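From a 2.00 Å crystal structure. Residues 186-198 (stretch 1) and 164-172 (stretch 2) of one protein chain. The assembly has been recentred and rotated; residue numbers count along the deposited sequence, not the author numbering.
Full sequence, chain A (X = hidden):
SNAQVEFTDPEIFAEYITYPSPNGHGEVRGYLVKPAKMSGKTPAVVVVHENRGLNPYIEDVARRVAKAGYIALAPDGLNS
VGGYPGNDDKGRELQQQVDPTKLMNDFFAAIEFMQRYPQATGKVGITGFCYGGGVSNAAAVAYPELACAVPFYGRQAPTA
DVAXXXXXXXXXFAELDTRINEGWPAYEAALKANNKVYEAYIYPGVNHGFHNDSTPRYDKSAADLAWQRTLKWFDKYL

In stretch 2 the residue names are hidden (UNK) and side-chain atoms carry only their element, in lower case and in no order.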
ATOM      1  N   ALA A 186      17.403   6.438 -11.882  1.00 50.90           N
ATOM      2  CA  ALA A 186      18.384   6.458 -10.799  1.00 51.42           C
ATOM      3  C   ALA A 186      18.086   5.348  -9.781  1.00 48.88           C
ATOM      4  O   ALA A 186      18.989   4.706  -9.264  1.00 49.51           O
ATOM      5  CB  ALA A 186      18.406   7.817 -10.111  1.00 52.11           C
ATOM      6  N   TYR A 187      16.805   5.116  -9.517  1.00 48.27           N
ATOM      7  CA  TYR A 187      16.394   4.077  -8.575  1.00 45.13           C
ATOM      8  C   TYR A 187      16.740   2.703  -9.137  1.00 45.24           C
ATOM      9  O   TYR A 187      17.343   1.871  -8.450  1.00 42.28           O
ATOM     10  CB  TYR A 187      14.894   4.219  -8.286  1.00 43.49           C
ATOM     11  CG  TYR A 187      14.321   3.366  -7.165  1.00 42.47           C
ATOM     12  CD1 TYR A 187      15.119   2.849  -6.142  1.00 44.06           C
ATOM     13  CD2 TYR A 187      12.950   3.209  -7.048  1.00 43.17           C
ATOM     14  CE1 TYR A 187      14.565   2.097  -5.106  1.00 42.88           C
ATOM     15  CE2 TYR A 187      12.393   2.481  -6.010  1.00 43.66           C
ATOM     16  CZ  TYR A 187      13.201   1.928  -5.042  1.00 40.14           C
ATOM     17  OH  TYR A 187      12.631   1.223  -4.005  1.00 36.91           O
ATOM     18  N   GLU A 188      16.416   2.485 -10.410  1.00 48.89           N
ATOM     19  CA  GLU A 188      16.720   1.210 -11.041  1.00 51.72           C
ATOM     20  C   GLU A 188      18.215   0.936 -11.052  1.00 52.04           C
ATOM     21  O   GLU A 188      18.641  -0.191 -10.780  1.00 51.08           O
ATOM     22  CB  GLU A 188      16.165   1.112 -12.462  1.00 55.11           C
ATOM     23  CG  GLU A 188      16.306  -0.302 -12.997  1.00 58.32           C
ATOM     24  CD  GLU A 188      15.545  -0.577 -14.274  1.00 65.21           C
ATOM     25  OE1 GLU A 188      15.317   0.366 -15.061  1.00 73.16           O
ATOM     26  OE2 GLU A 188      15.251  -1.773 -14.522  1.00 71.57           O
ATOM     27  N   ALA A 189      19.012   1.947 -11.381  1.00 55.74           N
ATOM     28  CA  ALA A 189      20.463   1.774 -11.441  1.00 57.71           C
ATOM     29  C   ALA A 189      21.013   1.368 -10.075  1.00 57.48           C
ATOM     30  O   ALA A 189      21.899   0.510  -9.992  1.00 57.35           O
ATOM     31  CB  ALA A 189      21.144   3.043 -11.946  1.00 59.66           C
ATOM     32  N   ALA A 190      20.471   1.954  -9.005  1.00 54.06           N
ATOM     33  CA  ALA A 190      20.916   1.607  -7.647  1.00 51.60           C
ATOM     34  C   ALA A 190      20.464   0.197  -7.250  1.00 50.19           C
ATOM     35  O   ALA A 190      21.200  -0.532  -6.574  1.00 49.91           O
ATOM     36  CB  ALA A 190      20.417   2.625  -6.649  1.00 51.99           C
ATOM     37  N   LEU A 191      19.260  -0.188  -7.669  1.00 47.70           N
ATOM     38  CA  LEU A 191      18.761  -1.532  -7.387  1.00 46.70           C
ATOM     39  C   LEU A 191      19.674  -2.569  -8.054  1.00 49.62           C
ATOM     40  O   LEU A 191      20.093  -3.538  -7.417  1.00 48.62           O
ATOM     41  CB  LEU A 191      17.311  -1.696  -7.861  1.00 43.40           C
ATOM     42  CG  LEU A 191      16.253  -0.945  -7.040  1.00 41.29           C
ATOM     43  CD1 LEU A 191      14.929  -0.930  -7.783  1.00 39.70           C
ATOM     44  CD2 LEU A 191      16.092  -1.543  -5.653  1.00 39.73           C
ATOM     45  N   LYS A 192      20.004  -2.339  -9.325  1.00 53.28           N
ATOM     46  CA  LYS A 192      20.880  -3.243 -10.061  1.00 53.84           C
ATOM     47  C   LYS A 192      22.285  -3.257  -9.486  1.00 56.34           C
ATOM     48  O   LYS A 192      22.871  -4.324  -9.311  1.00 54.78           O
ATOM     49  CB  LYS A 192      20.946  -2.861 -11.535  1.00 57.69           C
ATOM     50  CG  LYS A 192      19.675  -3.099 -12.314  1.00 58.68           C
ATOM     51  CD  LYS A 192      19.922  -2.888 -13.793  1.00 66.86           C
ATOM     52  CE  LYS A 192      18.697  -3.255 -14.609  1.00 73.49           C
ATOM     53  NZ  LYS A 192      19.001  -3.341 -16.060  1.00 81.54           N
ATOM     54  N   ALA A 193      22.827  -2.079  -9.184  1.00 57.96           N
ATOM     55  CA  ALA A 193      24.182  -1.983  -8.623  1.00 58.77           C
ATOM     56  C   ALA A 193      24.306  -2.712  -7.281  1.00 56.23           C
ATOM     57  O   ALA A 193      25.385  -3.172  -6.920  1.00 52.89           O
ATOM     58  CB  ALA A 193      24.601  -0.530  -8.470  1.00 61.16           C
ATOM     59  N   ASN A 194      23.197  -2.828  -6.556  1.00 55.31           N
ATOM     60  CA  ASN A 194      23.176  -3.515  -5.267  1.00 54.69           C
ATOM     61  C   ASN A 194      22.516  -4.896  -5.300  1.00 53.04           C
ATOM     62  O   ASN A 194      22.190  -5.463  -4.249  1.00 53.32           O
ATOM     63  CB  ASN A 194      22.501  -2.626  -4.239  1.00 55.34           C
ATOM     64  CG  ASN A 194      23.341  -1.424  -3.882  1.00 55.53           C
ATOM     65  OD1 ASN A 194      24.306  -1.545  -3.130  1.00 60.24           O
ATOM     66  ND2 ASN A 194      22.994  -0.264  -4.426  1.00 55.58           N
ATOM     67  N   ASN A 195      22.362  -5.450  -6.503  1.00 53.67           N
ATOM     68  CA  ASN A 195      21.814  -6.801  -6.696  1.00 54.26           C
ATOM     69  C   ASN A 195      20.501  -7.058  -5.975  1.00 50.06           C
ATOM     70  O   ASN A 195      20.302  -8.127  -5.406  1.00 45.56           O
ATOM     71  CB  ASN A 195      22.858  -7.838  -6.271  1.00 56.71           C
ATOM     72  CG  ASN A 195      24.138  -7.729  -7.073  1.00 63.37           C
ATOM     73  OD1 ASN A 195      24.202  -7.006  -8.056  1.00 70.06           O
ATOM     74  ND2 ASN A 195      25.157  -8.461  -6.669  1.00 71.09           N
ATOM     75  N   LYS A 196      19.601  -6.082  -6.026  1.00 47.49           N
ATOM     76  CA  LYS A 196      18.311  -6.201  -5.357  1.00 46.29           C
ATOM     77  C   LYS A 196      17.279  -6.896  -6.232  1.00 43.77           C
ATOM     78  O   LYS A 196      17.340  -6.820  -7.457  1.00 44.02           O
ATOM     79  CB  LYS A 196      17.798  -4.822  -4.944  1.00 46.59           C
ATOM     80  CG  LYS A 196      18.734  -4.075  -4.003  1.00 44.59           C
ATOM     81  CD  LYS A 196      18.989  -4.853  -2.718  1.00 42.30           C
ATOM     82  CE  LYS A 196      19.891  -4.076  -1.778  1.00 41.41           C
ATOM     83  NZ  LYS A 196      20.159  -4.825  -0.517  1.00 40.29           N
ATOM     84  N   VAL A 197      16.360  -7.607  -5.582  1.00 41.51           N
ATOM     85  CA  VAL A 197      15.306  -8.344  -6.271  1.00 41.10           C
ATOM     86  C   VAL A 197      14.183  -7.369  -6.561  1.00 39.85           C
ATOM     87  O   VAL A 197      13.614  -6.784  -5.635  1.00 38.47           O
ATOM     88  CB  VAL A 197      14.785  -9.525  -5.407  1.00 41.81           C
ATOM     89  CG1 VAL A 197      13.575 -10.204  -6.051  1.00 42.05           C
ATOM     90  CG2 VAL A 197      15.901 -10.548  -5.183  1.00 41.98           C
ATOM     91  N   TYR A 198      13.859  -7.187  -7.839  1.00 41.75           N
ATOM     92  CA  TYR A 198      12.754  -6.320  -8.216  1.00 40.24           C
ATOM     93  C   TYR A 198      12.233  -6.660  -9.600  1.00 43.18           C
ATOM     94  O   TYR A 198      12.917  -7.304 -10.390  1.00 40.50           O
ATOM     95  CB  TYR A 198      13.190  -4.847  -8.214  1.00 39.87           C
ATOM     96  CG  TYR A 198      14.008  -4.462  -9.431  1.00 42.91           C
ATOM     97  CD1 TYR A 198      15.367  -4.746  -9.497  1.00 42.49           C
ATOM     98  CD2 TYR A 198      13.417  -3.848 -10.528  1.00 42.47           C
ATOM     99  CE1 TYR A 198      16.111  -4.423 -10.614  1.00 44.19           C
ATOM    100  CE2 TYR A 198      14.161  -3.512 -11.656  1.00 43.51           C
ATOM    101  CZ  TYR A 198      15.502  -3.803 -11.689  1.00 44.98           C
ATOM    102  OH  TYR A 198      16.247  -3.477 -12.803  1.00 48.24           O
ATOM    103  N   UNK A 164      20.080  -0.695   1.728  1.00 42.90           N
ATOM    104  CA  UNK A 164      19.383  -1.222   2.905  1.00 42.78           C
ATOM    105  C   UNK A 164      18.168  -2.103   2.575  1.00 39.69           C
ATOM    106  O   UNK A 164      17.725  -2.892   3.414  1.00 35.43           O
ATOM    107  c   UNK A 164      18.915  -0.067   3.792  1.00 46.34           C
ATOM    108  c   UNK A 164      19.383   1.892   5.250  1.00 57.41           C
ATOM    109  c   UNK A 164      20.352   2.774   6.016  1.00 63.33           C
ATOM    110  c   UNK A 164      20.016   0.764   4.432  1.00 50.91           C
ATOM    111  n   UNK A 164      21.145   3.674   5.134  1.00 68.89           N
ATOM    112  N   UNK A 165      17.629  -1.965   1.363  1.00 39.44           N
ATOM    113  CA  UNK A 165      16.404  -2.692   0.967  1.00 34.40           C
ATOM    114  C   UNK A 165      16.596  -4.204   0.862  1.00 34.18           C
ATOM    115  O   UNK A 165      17.556  -4.671   0.235  1.00 35.57           O
ATOM    116  c   UNK A 165      15.425  -0.706  -0.245  1.00 36.27           C
ATOM    117  c   UNK A 165      14.669  -3.012  -0.842  1.00 34.32           C
ATOM    118  c   UNK A 165      15.072  -0.022  -1.552  1.00 38.88           C
ATOM    119  c   UNK A 165      15.852  -2.167  -0.384  1.00 35.57           C
ATOM    120  N   UNK A 166      15.703  -4.965   1.511  1.00 33.98           N
ATOM    121  CA  UNK A 166      15.720  -6.428   1.427  1.00 34.65           C
ATOM    122  C   UNK A 166      14.411  -7.003   0.860  1.00 35.00           C
ATOM    123  O   UNK A 166      14.416  -8.080   0.272  1.00 34.28           O
ATOM    124  o   UNK A 166      19.499  -6.063   2.565  1.00 38.30           O
ATOM    125  o   UNK A 166      18.599  -7.879   1.769  1.00 37.13           O
ATOM    126  c   UNK A 166      16.026  -7.068   2.783  1.00 35.35           C
ATOM    127  c   UNK A 166      18.566  -6.885   2.520  1.00 36.29           C
ATOM    128  c   UNK A 166      17.352  -6.646   3.410  1.00 36.27           C
ATOM    129  N   UNK A 167      13.304  -6.282   1.021  1.00 32.75           N
ATOM    130  CA  UNK A 167      12.027  -6.733   0.494  1.00 32.86           C
ATOM    131  C   UNK A 167      12.031  -6.719  -1.035  1.00 33.47           C
ATOM    132  O   UNK A 167      12.387  -5.707  -1.647  1.00 32.07           O
ATOM    133  c   UNK A 167      10.906  -5.829   0.992  1.00 31.78           C
ATOM    134  N   UNK A 168      11.614  -7.840  -1.653  1.00 34.06           N
ATOM    135  CA  UNK A 168      11.434  -7.881  -3.105  1.00 34.95           C
ATOM    136  C   UNK A 168      10.418  -6.836  -3.547  1.00 32.05           C
ATOM    137  O   UNK A 168       9.328  -6.764  -2.971  1.00 29.56           O
ATOM    138  c   UNK A 168      10.895  -9.291  -3.355  1.00 35.63           C
ATOM    139  c   UNK A 168      11.450 -10.097  -2.235  1.00 38.02           C
ATOM    140  c   UNK A 168      11.462  -9.176  -1.045  1.00 36.10           C
ATOM    141  N   UNK A 169      10.792  -6.043  -4.544  1.00 31.89           N
ATOM    142  CA  UNK A 169       9.983  -4.906  -5.009  1.00 33.37           C
ATOM    143  C   UNK A 169       9.292  -5.161  -6.330  1.00 34.55           C
ATOM    144  O   UNK A 169       9.937  -5.591  -7.298  1.00 34.92           O
ATOM    145  c   UNK A 169      10.198  -2.109  -3.452  1.00 36.94           C
ATOM    146  c   UNK A 169      11.350  -2.930  -3.990  1.00 36.38           C
ATOM    147  c   UNK A 169      10.886  -3.693  -5.217  1.00 35.50           C
ATOM    148  c   UNK A 169      12.522  -2.041  -4.381  1.00 37.79           C
ATOM    149  N   UNK A 170       7.999  -4.879  -6.379  1.00 32.44           N
ATOM    150  CA  UNK A 170       7.240  -4.937  -7.619  1.00 33.97           C
ATOM    151  C   UNK A 170       6.766  -3.517  -7.841  1.00 33.52           C
ATOM    152  O   UNK A 170       5.923  -3.025  -7.092  1.00 34.55           O
ATOM    153  c   UNK A 170       3.924  -6.797  -8.468  1.00 35.42           C
ATOM    154  c   UNK A 170       6.055  -5.901  -7.529  1.00 33.60           C
ATOM    155  c   UNK A 170       5.106  -5.883  -8.733  1.00 35.65           C
ATOM    156  c   UNK A 170       5.811  -6.285 -10.027  1.00 37.89           C
ATOM    157  N   UNK A 171       7.289  -2.856  -8.873  1.00 34.38           N
ATOM    158  CA  UNK A 171       6.934  -1.466  -9.116  1.00 34.05           C
ATOM    159  C   UNK A 171       6.068  -1.286 -10.369  1.00 36.75           C
ATOM    160  O   UNK A 171       6.390  -1.805 -11.442  1.00 36.90           O
ATOM    161  c   UNK A 171       9.177  -0.748  -8.061  1.00 35.24           C
ATOM    162  c   UNK A 171       8.184  -0.593  -9.220  1.00 35.23           C
ATOM    163  c   UNK A 171      10.297  -1.711  -8.438  1.00 37.18           C
ATOM    164  c   UNK A 171       9.786   0.580  -7.669  1.00 36.26           C
ATOM    165  N   UNK A 172       4.964  -0.567 -10.209  1.00 33.88           N
ATOM    166  CA  UNK A 172       4.064  -0.264 -11.327  1.00 35.65           C
ATOM    167  C   UNK A 172       4.148   1.222 -11.660  1.00 37.02           C
ATOM    168  O   UNK A 172       3.894   2.078 -10.794  1.00 38.45           O
ATOM    169  c   UNK A 172       2.418  -1.997 -10.490  1.00 34.10           C
ATOM    170  n   UNK A 172       2.424  -3.080 -11.345  1.00 36.25           N
ATOM    171  c   UNK A 172       2.623  -0.596 -10.962  1.00 34.21           C
ATOM    172  n   UNK A 172       2.032  -3.852  -9.381  1.00 32.10           N
ATOM    173  c   UNK A 172       2.168  -2.492  -9.253  1.00 31.30           C
ATOM    174  c   UNK A 172       2.200  -4.184 -10.652  1.00 35.66           C
TER
HETATM  175  O   HOH W   1      18.812  -7.978  -1.143  1.00 36.89           O
HETATM  176  O   HOH W   2      14.676  -5.572  -3.216  1.00 30.79           O

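Position 164 carries five side-chain atoms, four carbons in an unbranched row ending in nitrogen. Its CA-to-CB bond points away from stretch 1, and its nearest side-chain atom, CB, is 6.5 Å from Lys196 NZ. The chain is that of lysine, Lys164.

Position 165 has four carbons, forked at the first, one arm two carbons long. The end of the long arm lies 3.7 Å from Tyr187 OH, near the plane of that ring at its edge. A fork at CB with unequal arms defines isoleucine, Ile165; its CD1 is also 4.5 Å from Leu191 CD2.

Position 166 shows three carbons, the third bearing two oxygens. The CA-to-CB bond points away, but chi1 and chi2, both m, fold the chain so that one oxygen comes within 3.4 Å of Lys196 NZ, a salt bridge. A carboxylate on a two-carbon stem is glutamate; the oxygen is Glu166 OE2. Water 1 donates to Glu166 OE1 (2.9 Å to the water O) and accepts a weak bond from Lys196 NZ.

Position 167 has a single carbon, pointing away; it is alanine, Ala167. Its contribution is its backbone: water 2 donates to both Ala167 O (2.8 Å from the water O) and Val197 O (2.9 Å).

At position 168 three carbons close a ring onto the backbone N, and CB packs 3.9 Å from Val197 CG1. Only proline closes such a ring: Pro168.

Position 169 has four carbons forked at the second, with CB 4.0 Å from Tyr198 CB. This branching is leucine's. Leu169 CD1 reaches Tyr187 OH at 3.3 Å and Leu191 CD2 at 3.8 Å.

Position 170 repeats the four-carbon pattern, forked at the second, but points away and makes no contact: Leu170.

Position 171 has four carbons forked at the second and points toward stretch 1, as alternation along a strand predicts; one fork end lies 3.6 Å from Tyr187 CE2. It is leucine, Leu171.

Position 172 has one carbon, then a five-membered ring of three carbons and two nitrogens: histidine. His172 is out of reach, and both ring nitrogens are hydrogen-bonded elsewhere in the structure.

The contact combines backbone pairing with apolar packing. Leu169 N donates to Val197 O (3.1 Å, 170° at the hydrogen), and Tyr198 pairs with Leu169 in a parallel bridge, their CA atoms 4.5 Å apart. Tyr187 and Leu191, one helical turn apart, both pack on Leu169 CD1. Beyond the turn after the helix, Lys196 NZ donates to Ile165 O at 2.7 Å, so one ammonium group serves both a carbonyl and the Glu166 carboxylate. Together the stretches bury 481 Å².

Stretch 2, residues 164-172: KIEAPLLLH
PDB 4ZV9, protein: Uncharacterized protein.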